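Local coordinates for protein thiosulfate sulfurtransferase YnjE (Escherichia coli, PDB 2WLR) that transfers sulfur from thiosulfate to cyanide, giving thiocyanate and sulfite, as a periplasmic monomer built from rhodanese domains, at residues Q36-L46 with D108-K118; A169-V177 with K192-I200. All coordinates share one frame; numbering follows the deposited sequence.

Contact 1 of 2, residues Q36-L46 with D108-K118; sequences QTLNGPSGHEL and DALSEPSRLQK
The His44 ring takes Gln117 on one face: the carbonyl O sits toward the rim, 3.2 Å from CD2, and CB makes a CH-pi contact. Tyr31 stacks on the same imidazole. The Arg115 guanidinium works at its edges. Its NE forms a 2.8 Å hydrogen-bonded salt bridge with Glu45 OE1 on the syn side. NH2 bonds to Glu45 OE2 at 3.0 Å from above the carboxylate plane, completing a side-on two-nitrogen grip, planes 59° apart. NH1 salt-bridges Asp108 OD2 at 2.9 Å, completing a Glu45-Arg115-Asp108 network. Glu45 gets there by a bend at chi2 (-75°), its CB pointing away from 108-118. OE2 also accepts Leu110 N at 2.8 Å, nearly in line with the C-O bond. Leucine in place of Arg115 would probably leave Glu45 and Asp108 without their shared counter-charge. Gly43 CA lies 3.1 Å from Gln117 O, where a side chain would clash. Pro41 CB packs on Leu116 CD1; separate waters carry Lys118 NZ to Ser42 OG and Ser42 O, while OG also hydrogen-bonds Gly33 O. Paired His44-Gln117 backbone bonds form a single antiparallel bridge joining the loops before strand 49-50 and after strand 103-105, outermost in the first rhodanese domain's parallel sheet.

Contact 2 of 2, residues A169-V177 with K192-I200; sequences ADYIDTNEV and KAMLAKHGI
His198, just past the end of helix 188-197, is tightly clamped between two acids of 169-177. Its ND1 gives a nearly straight hydrogen bond (168°) to Asp170 OD2 at 2.7 Å, and NE2 gives a hydrogen bond of 2.6 Å to Glu176 OE1, which receives it on its syn lone pair. Both acceptors lie close to the imidazole plane, so the two bonds fix the ring's rotation; with both nitrogens donating, the ring is probably protonated and positively charged. Ile172 CG1 covers the centre of one face in a close CH-pi contact, 3.6 Å from the centroid. Beside it the apolar packing is ordinary and looser: Met194, a selenomethionine, folds back through bends at chi2 and chi3 to set its CE 3.9 Å from Val177 CG1, and Met223 of helix 213-226 touches both Ile172 and Met194. Strand 170-173 is an outermost strand of the second rhodanese domain's parallel sheet, bonded to strand 148-154, and helix 188-197 packs against the face of this alpha/beta sheet that carries Ile172. A Schellman motif ends that helix, with Gly199 as its C-prime residue at positive phi, just after the histidine. The Lys197 side is looser. This exposed residue loses little surface to the strand segment, and its bent chain brings NZ 2.9 Å from Glu176 OE1, a salt bridge from the anti side. The other carboxylate oxygen, OE2, takes Asp173 N at 3.0 Å, tying the glutamate back to its own segment. Near Asp170, a water joins OD2 to His198 O.

Contact 1 is a surface meeting of two loops and contact 2 a largely buried one of strand and helix end; they share no element and belong to different rhodanese domains, the first and the second. Their centres lie 38 Å apart and their nearest atoms about 22 Å apart, without touching. Each pairs acidic groups with basic ones. In contact 1 an arginine joins carboxylates from both loops, backbone pairing adds an antiparallel bridge, and five waters fill in between the loops. Contact 2 lacks backbone bonding between its segments and relies on a histidine held by carboxylates, with apolar packing beside it. Both lie away from the catalytic cysteine, Cys365, which carries the persulfide intermediate.

Contact 1 of 2, residues Q36-L46 with D108-K118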
loop_
_atom_site.group_PDB
_atom_site.type_symbol
_atom_site.label_atom_id
_atom_site.label_comp_id
_atom_site.label_asym_id
_atom_site.label_seq_id
_atom_site.Cartn_x
_atom_site.Cartn_y
_atom_site.Cartn_z
ATOM N N GLN A 36 -18.945 -0.504 -6.552
ATOM C CA GLN A 36 -19.602 0.748 -6.217
ATOM C C GLN A 36 -20.934 0.515 -5.495
ATOM O O GLN A 36 -21.444 1.429 -4.867
ATOM C CB GLN A 36 -19.784 1.605 -7.466
ATOM C CG GLN A 36 -18.422 2.002 -8.103
ATOM C CD GLN A 36 -18.558 2.928 -9.272
ATOM O OE1 GLN A 36 -18.406 2.521 -10.426
ATOM N NE2 GLN A 36 -18.795 4.209 -8.978
ATOM N N THR A 37 -21.494 -0.682 -5.654
ATOM C CA THR A 37 -22.734 -1.106 -4.961
ATOM C C THR A 37 -22.548 -2.584 -4.646
ATOM O O THR A 37 -21.731 -3.266 -5.256
ATOM C CB THR A 37 -23.964 -1.002 -5.874
ATOM O OG1 THR A 37 -23.738 -1.762 -7.064
ATOM C CG2 THR A 37 -24.246 0.454 -6.239
ATOM N N LEU A 38 -23.313 -3.102 -3.695
ATOM C CA LEU A 38 -23.197 -4.512 -3.321
ATOM C C LEU A 38 -23.397 -5.436 -4.516
ATOM O O LEU A 38 -24.361 -5.252 -5.275
ATOM C CB LEU A 38 -24.242 -4.836 -2.246
ATOM C CG LEU A 38 -23.952 -4.330 -0.871
ATOM C CD1 LEU A 38 -25.164 -4.507 0.027
ATOM C CD2 LEU A 38 -22.694 -4.986 -0.256
ATOM N N ASN A 39 -22.476 -6.395 -4.689
ATOM C CA ASN A 39 -22.462 -7.369 -5.762
ATOM C C ASN A 39 -22.331 -6.753 -7.158
ATOM O O ASN A 39 -22.566 -7.432 -8.166
ATOM C CB ASN A 39 -23.686 -8.307 -5.693
ATOM C CG ASN A 39 -23.754 -9.100 -4.411
ATOM O OD1 ASN A 39 -24.739 -8.998 -3.658
ATOM N ND2 ASN A 39 -22.715 -9.870 -4.134
ATOM N N GLY A 40 -21.947 -5.473 -7.202
ATOM C CA GLY A 40 -21.700 -4.782 -8.445
ATOM C C GLY A 40 -20.380 -5.134 -9.092
ATOM O O GLY A 40 -19.606 -5.884 -8.553
ATOM N N PRO A 41 -20.136 -4.572 -10.268
ATOM C CA PRO A 41 -18.897 -4.845 -10.973
ATOM C C PRO A 41 -17.665 -4.562 -10.097
ATOM O O PRO A 41 -17.644 -3.593 -9.329
ATOM C CB PRO A 41 -18.967 -3.879 -12.162
ATOM C CG PRO A 41 -20.385 -3.610 -12.359
ATOM C CD PRO A 41 -21.008 -3.656 -11.017
ATOM N N SER A 42 -16.662 -5.414 -10.227
ATOM C CA SER A 42 -15.491 -5.388 -9.334
ATOM C C SER A 42 -14.230 -5.320 -10.188
ATOM O O SER A 42 -13.835 -6.307 -10.815
ATOM C CB SER A 42 -15.486 -6.674 -8.482
ATOM O OG SER A 42 -14.330 -6.742 -7.689
ATOM N N GLY A 43 -13.635 -4.125 -10.219
ATOM C CA GLY A 43 -12.385 -3.943 -10.931
ATOM C C GLY A 43 -12.459 -2.998 -12.109
ATOM O O GLY A 43 -13.428 -2.292 -12.304
ATOM N N HIS A 44 -11.401 -3.068 -12.940
ATOM C CA HIS A 44 -11.199 -2.187 -14.084
ATOM C C HIS A 44 -11.095 -2.963 -15.368
ATOM O O HIS A 44 -10.888 -4.159 -15.381
ATOM C CB HIS A 44 -9.936 -1.316 -13.902
ATOM C CG HIS A 44 -8.709 -2.076 -13.481
ATOM N ND1 HIS A 44 -7.773 -2.602 -14.352
ATOM C CD2 HIS A 44 -8.239 -2.331 -12.248
ATOM C CE1 HIS A 44 -6.788 -3.138 -13.637
ATOM N NE2 HIS A 44 -7.070 -3.007 -12.361
ATOM N N GLU A 45 -11.263 -2.264 -16.469
ATOM C CA GLU A 45 -11.123 -2.928 -17.738
ATOM C C GLU A 45 -9.683 -3.334 -17.988
ATOM O O GLU A 45 -8.755 -2.736 -17.475
ATOM C CB GLU A 45 -11.662 -2.064 -18.859
ATOM C CG GLU A 45 -13.157 -1.749 -18.742
ATOM C CD GLU A 45 -14.060 -2.881 -19.098
ATOM O OE1 GLU A 45 -13.570 -3.981 -19.407
ATOM O OE2 GLU A 45 -15.281 -2.646 -19.109
ATOM N N LEU A 46 -9.507 -4.385 -18.777
ATOM C CA LEU A 46 -8.191 -4.920 -19.068
ATOM C C LEU A 46 -7.187 -3.861 -19.512
ATOM O O LEU A 46 -7.429 -3.094 -20.444
ATOM C CB LEU A 46 -8.298 -6.043 -20.118
ATOM C CG LEU A 46 -7.008 -6.740 -20.526
ATOM C CD1 LEU A 46 -6.409 -7.538 -19.368
ATOM C CD2 LEU A 46 -7.324 -7.674 -21.706
ATOM N N ASP A 108 -18.789 0.646 -23.743
ATOM C CA ASP A 108 -19.274 -0.546 -23.041
ATOM C C ASP A 108 -18.585 -0.766 -21.687
ATOM O O ASP A 108 -18.666 -1.845 -21.126
ATOM C CB ASP A 108 -19.215 -1.818 -23.935
ATOM C CG ASP A 108 -17.797 -2.261 -24.292
ATOM O OD1 ASP A 108 -16.847 -1.447 -24.158
ATOM O OD2 ASP A 108 -17.625 -3.443 -24.678
ATOM N N ALA A 109 -17.930 0.269 -21.157
ATOM C CA ALA A 109 -17.213 0.155 -19.894
ATOM C C ALA A 109 -18.075 -0.351 -18.758
ATOM O O ALA A 109 -19.155 0.171 -18.540
ATOM C CB ALA A 109 -16.627 1.494 -19.494
ATOM N N LEU A 110 -17.562 -1.346 -18.030
ATOM C CA LEU A 110 -18.209 -1.945 -16.858
ATOM C C LEU A 110 -19.495 -2.720 -17.171
ATOM O O LEU A 110 -20.159 -3.178 -16.243
ATOM C CB LEU A 110 -18.445 -0.911 -15.760
ATOM C CG LEU A 110 -17.238 -0.018 -15.426
ATOM C CD1 LEU A 110 -17.640 1.065 -14.421
ATOM C CD2 LEU A 110 -16.111 -0.826 -14.862
ATOM N N SER A 111 -19.835 -2.901 -18.438
ATOM C CA SER A 111 -21.064 -3.631 -18.796
ATOM C C SER A 111 -20.931 -5.150 -18.789
ATOM O O SER A 111 -21.933 -5.850 -18.906
ATOM C CB SER A 111 -21.552 -3.197 -20.157
ATOM O OG SER A 111 -20.641 -3.592 -21.167
ATOM N N GLU A 112 -19.700 -5.651 -18.726
ATOM C CA GLU A 112 -19.419 -7.074 -18.629
ATOM C C GLU A 112 -18.573 -7.325 -17.368
ATOM O O GLU A 112 -17.353 -7.363 -17.419
ATOM C CB GLU A 112 -18.684 -7.512 -19.883
ATOM C CG GLU A 112 -19.484 -7.351 -21.156
ATOM C CD GLU A 112 -20.685 -8.288 -21.301
ATOM O OE1 GLU A 112 -20.870 -9.214 -20.471
ATOM O OE2 GLU A 112 -21.440 -8.066 -22.284
ATOM N N PRO A 113 -19.215 -7.488 -16.215
ATOM C CA PRO A 113 -18.459 -7.637 -14.990
ATOM C C PRO A 113 -17.423 -8.749 -15.046
ATOM O O PRO A 113 -16.401 -8.677 -14.381
ATOM C CB PRO A 113 -19.546 -7.915 -13.940
ATOM C CG PRO A 113 -20.773 -7.353 -14.524
ATOM C CD PRO A 113 -20.668 -7.533 -15.986
ATOM N N SER A 114 -17.679 -9.789 -15.838
ATOM C CA SER A 114 -16.761 -10.924 -15.898
ATOM C C SER A 114 -15.379 -10.631 -16.493
ATOM O O SER A 114 -14.428 -11.352 -16.234
ATOM C CB SER A 114 -17.405 -12.119 -16.627
ATOM O OG SER A 114 -17.552 -11.880 -18.006
ATOM N N ARG A 115 -15.254 -9.541 -17.249
ATOM C CA ARG A 115 -14.005 -9.279 -17.947
ATOM C C ARG A 115 -13.139 -8.303 -17.140
ATOM O O ARG A 115 -12.071 -7.945 -17.578
ATOM C CB ARG A 115 -14.261 -8.779 -19.369
ATOM C CG ARG A 115 -14.837 -7.421 -19.479
ATOM C CD ARG A 115 -15.021 -6.972 -20.910
ATOM N NE ARG A 115 -15.327 -5.548 -20.946
ATOM C CZ ARG A 115 -15.952 -4.895 -21.915
ATOM N NH1 ARG A 115 -16.365 -5.502 -23.016
ATOM N NH2 ARG A 115 -16.126 -3.592 -21.782
ATOM N N LEU A 116 -13.600 -7.878 -15.970
ATOM C CA LEU A 116 -12.853 -6.884 -15.175
ATOM C C LEU A 116 -11.693 -7.511 -14.438
ATOM O O LEU A 116 -11.719 -8.700 -14.111
ATOM C CB LEU A 116 -13.797 -6.173 -14.195
ATOM C CG LEU A 116 -14.922 -5.406 -14.892
ATOM C CD1 LEU A 116 -15.933 -4.880 -13.894
ATOM C CD2 LEU A 116 -14.421 -4.265 -15.766
ATOM N N GLN A 117 -10.684 -6.681 -14.190
ATOM C CA GLN A 117 -9.456 -7.044 -13.515
ATOM C C GLN A 117 -9.378 -6.339 -12.170
ATOM O O GLN A 117 -9.729 -5.186 -12.047
ATOM C CB GLN A 117 -8.227 -6.635 -14.337
ATOM C CG GLN A 117 -8.240 -7.023 -15.802
ATOM C CD GLN A 117 -8.368 -8.485 -16.040
ATOM O OE1 GLN A 117 -9.368 -8.953 -16.616
ATOM N NE2 GLN A 117 -7.364 -9.231 -15.620
ATOM N N LYS A 118 -8.879 -7.026 -11.157
ATOM C CA LYS A 118 -8.786 -6.434 -9.811
ATOM C C LYS A 118 -7.519 -6.854 -9.106
ATOM O O LYS A 118 -6.869 -7.809 -9.521
ATOM C CB LYS A 118 -9.995 -6.846 -8.978
ATOM C CG LYS A 118 -10.159 -8.345 -8.752
ATOM C CD LYS A 118 -11.560 -8.710 -8.234
ATOM C CE LYS A 118 -11.833 -10.237 -8.309
ATOM N NZ LYS A 118 -13.295 -10.559 -8.480
HETATM O O HOH W 1 -16.833 -7.821 -11.679
HETATM O O HOH W 2 -14.748 -9.104 -6.427
HETATM O O HOH W 3 -13.738 -9.040 -10.888
HETATM O O HOH W 4 -17.057 -4.544 -18.103
HETATM O O HOH W 5 -11.730 -6.014 -19.598
#

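Contact 2 of 2, residues A169-V177 with K192-I200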
loop_
_atom_site.group_PDB
_atom_site.type_symbol
_atom_site.label_atom_id
_atom_site.label_comp_id
_atom_site.label_asym_id
_atom_site.label_seq_id
_atom_site.Cartn_x
_atom_site.Cartn_y
_atom_site.Cartn_z
ATOM N N ALA A 169 -12.399 3.730 17.025
ATOM C CA ALA A 169 -11.009 3.290 16.883
ATOM C C ALA A 169 -10.271 3.272 18.213
ATOM O O ALA A 169 -10.382 4.202 19.020
ATOM C CB ALA A 169 -10.259 4.186 15.899
ATOM N N ASP A 170 -9.514 2.198 18.415
ATOM C CA ASP A 170 -8.545 2.050 19.499
ATOM C C ASP A 170 -7.246 2.737 19.033
ATOM O O ASP A 170 -7.198 3.281 17.927
ATOM C CB ASP A 170 -8.393 0.542 19.779
ATOM C CG ASP A 170 -7.533 0.203 20.975
ATOM O OD1 ASP A 170 -7.330 1.044 21.869
ATOM O OD2 ASP A 170 -7.094 -0.975 21.010
ATOM N N TYR A 171 -6.229 2.757 19.886
ATOM C CA TYR A 171 -4.923 3.317 19.554
ATOM C C TYR A 171 -3.828 2.363 19.971
ATOM O O TYR A 171 -3.870 1.779 21.076
ATOM C CB TYR A 171 -4.716 4.642 20.285
ATOM C CG TYR A 171 -3.380 5.290 20.004
ATOM C CD1 TYR A 171 -3.223 6.165 18.930
ATOM C CD2 TYR A 171 -2.257 5.032 20.808
ATOM C CE1 TYR A 171 -2.004 6.746 18.656
ATOM C CE2 TYR A 171 -1.029 5.633 20.537
ATOM C CZ TYR A 171 -0.916 6.505 19.465
ATOM O OH TYR A 171 0.266 7.144 19.151
ATOM N N ILE A 172 -2.872 2.122 19.075
ATOM C CA ILE A 172 -1.695 1.332 19.414
ATOM C C ILE A 172 -0.470 2.226 19.201
ATOM O O ILE A 172 -0.276 2.817 18.130
ATOM C CB ILE A 172 -1.560 0.039 18.588
ATOM C CG1 ILE A 172 -2.594 -0.990 19.012
ATOM C CG2 ILE A 172 -0.140 -0.581 18.742
ATOM C CD1 ILE A 172 -2.626 -2.198 18.121
ATOM N N ASP A 173 0.369 2.316 20.229
ATOM C CA ASP A 173 1.679 2.931 20.165
ATOM C C ASP A 173 2.597 1.895 19.500
ATOM O O ASP A 173 2.656 0.735 19.946
ATOM C CB ASP A 173 2.097 3.210 21.623
ATOM C CG ASP A 173 3.445 3.877 21.782
ATOM O OD1 ASP A 173 4.320 3.869 20.888
ATOM O OD2 ASP A 173 3.655 4.353 22.927
ATOM N N THR A 174 3.328 2.282 18.460
ATOM C CA THR A 174 4.246 1.353 17.799
ATOM C C THR A 174 5.299 0.770 18.757
ATOM O O THR A 174 5.811 -0.327 18.552
ATOM C CB THR A 174 4.943 1.998 16.592
ATOM O OG1 THR A 174 5.560 3.237 16.973
ATOM C CG2 THR A 174 3.944 2.283 15.462
ATOM N N ASN A 175 5.625 1.497 19.822
ATOM C CA ASN A 175 6.527 0.952 20.824
ATOM C C ASN A 175 5.972 -0.271 21.555
ATOM O O ASN A 175 6.712 -0.954 22.264
ATOM C CB ASN A 175 6.924 2.034 21.843
ATOM C CG ASN A 175 7.780 3.145 21.237
ATOM O OD1 ASN A 175 7.645 4.318 21.611
ATOM N ND2 ASN A 175 8.666 2.793 20.314
ATOM N N GLU A 176 4.677 -0.560 21.403
ATOM C CA GLU A 176 4.100 -1.816 21.917
ATOM C C GLU A 176 4.480 -3.022 21.070
ATOM O O GLU A 176 4.287 -4.157 21.502
ATOM C CB GLU A 176 2.572 -1.760 21.984
ATOM C CG GLU A 176 2.015 -0.691 22.881
ATOM C CD GLU A 176 0.501 -0.640 22.838
ATOM O OE1 GLU A 176 -0.122 -1.680 23.149
ATOM O OE2 GLU A 176 -0.074 0.410 22.476
ATOM N N VAL A 177 4.969 -2.818 19.846
ATOM C CA VAL A 177 5.266 -3.961 18.984
ATOM C C VAL A 177 6.733 -4.116 18.582
ATOM O O VAL A 177 7.077 -5.123 17.980
ATOM C CB VAL A 177 4.403 -3.958 17.704
ATOM C CG1 VAL A 177 2.938 -3.714 18.077
ATOM C CG2 VAL A 177 4.897 -2.895 16.699
ATOM N N LYS A 192 1.867 -11.575 22.336
ATOM C CA LYS A 192 0.703 -12.197 22.947
ATOM C C LYS A 192 0.058 -11.270 23.953
ATOM O O LYS A 192 -1.165 -11.120 23.980
ATOM C CB LYS A 192 1.129 -13.487 23.623
ATOM C CG LYS A 192 0.056 -14.362 24.217
ATOM C CD LYS A 192 0.749 -15.552 24.887
ATOM C CE LYS A 192 -0.224 -16.633 25.241
ATOM N NZ LYS A 192 -1.060 -16.243 26.361
ATOM N N ALA A 193 0.849 -10.587 24.771
ATOM C CA ALA A 193 0.274 -9.678 25.750
ATOM C C ALA A 193 -0.393 -8.492 25.065
ATOM O O ALA A 193 -1.459 -8.035 25.467
ATOM C CB ALA A 193 1.365 -9.205 26.740
HETATM N N MSE A 194 0.264 -7.965 24.045
HETATM C CA MSE A 194 -0.255 -6.805 23.332
HETATM C C MSE A 194 -1.602 -7.122 22.676
HETATM O O MSE A 194 -2.552 -6.351 22.753
HETATM C CB MSE A 194 0.802 -6.370 22.291
HETATM C CG MSE A 194 0.408 -5.166 21.384
HETATM SE SE MSE A 194 -0.669 -5.682 19.840
HETATM C CE MSE A 194 0.613 -6.736 18.802
ATOM N N LEU A 195 -1.670 -8.297 22.057
ATOM C CA LEU A 195 -2.870 -8.733 21.343
ATOM C C LEU A 195 -4.026 -8.865 22.346
ATOM O O LEU A 195 -5.146 -8.368 22.102
ATOM C CB LEU A 195 -2.635 -10.012 20.547
ATOM C CG LEU A 195 -1.688 -9.880 19.342
ATOM C CD1 LEU A 195 -1.103 -11.200 18.944
ATOM C CD2 LEU A 195 -2.455 -9.254 18.145
ATOM N N ALA A 196 -3.745 -9.514 23.474
ATOM C CA ALA A 196 -4.764 -9.668 24.521
ATOM C C ALA A 196 -5.293 -8.336 25.002
ATOM O O ALA A 196 -6.516 -8.118 25.079
ATOM C CB ALA A 196 -4.206 -10.460 25.703
ATOM N N LYS A 197 -4.393 -7.411 25.286
ATOM C CA LYS A 197 -4.726 -6.089 25.828
ATOM C C LYS A 197 -5.612 -5.279 24.885
ATOM O O LYS A 197 -6.509 -4.578 25.310
ATOM C CB LYS A 197 -3.416 -5.342 26.102
ATOM C CG LYS A 197 -3.416 -3.990 26.774
ATOM C CD LYS A 197 -2.092 -3.184 26.406
ATOM C CE LYS A 197 -0.764 -4.014 26.390
ATOM N NZ LYS A 197 0.293 -3.639 25.311
ATOM N N HIS A 198 -5.369 -5.398 23.586
ATOM C CA HIS A 198 -6.193 -4.724 22.586
ATOM C C HIS A 198 -7.376 -5.567 22.078
ATOM O O HIS A 198 -8.053 -5.176 21.122
ATOM C CB HIS A 198 -5.312 -4.242 21.430
ATOM C CG HIS A 198 -4.340 -3.197 21.850
ATOM N ND1 HIS A 198 -4.674 -1.864 21.947
ATOM C CD2 HIS A 198 -3.066 -3.303 22.286
ATOM C CE1 HIS A 198 -3.627 -1.184 22.379
ATOM N NE2 HIS A 198 -2.637 -2.038 22.605
ATOM N N GLY A 199 -7.675 -6.692 22.730
ATOM C CA GLY A 199 -8.879 -7.452 22.439
ATOM C C GLY A 199 -8.900 -8.138 21.106
ATOM O O GLY A 199 -9.946 -8.277 20.482
ATOM N N ILE A 200 -7.729 -8.579 20.663
ATOM C CA ILE A 200 -7.559 -9.207 19.360
ATOM C C ILE A 200 -7.295 -10.710 19.509
ATOM O O ILE A 200 -6.289 -11.108 20.130
ATOM C CB ILE A 200 -6.388 -8.571 18.599
ATOM C CG1 ILE A 200 -6.609 -7.055 18.441
ATOM C CG2 ILE A 200 -6.204 -9.265 17.238
ATOM C CD1 ILE A 200 -5.356 -6.273 17.964
HETATM O O HOH W 6 -8.843 -2.772 19.830
#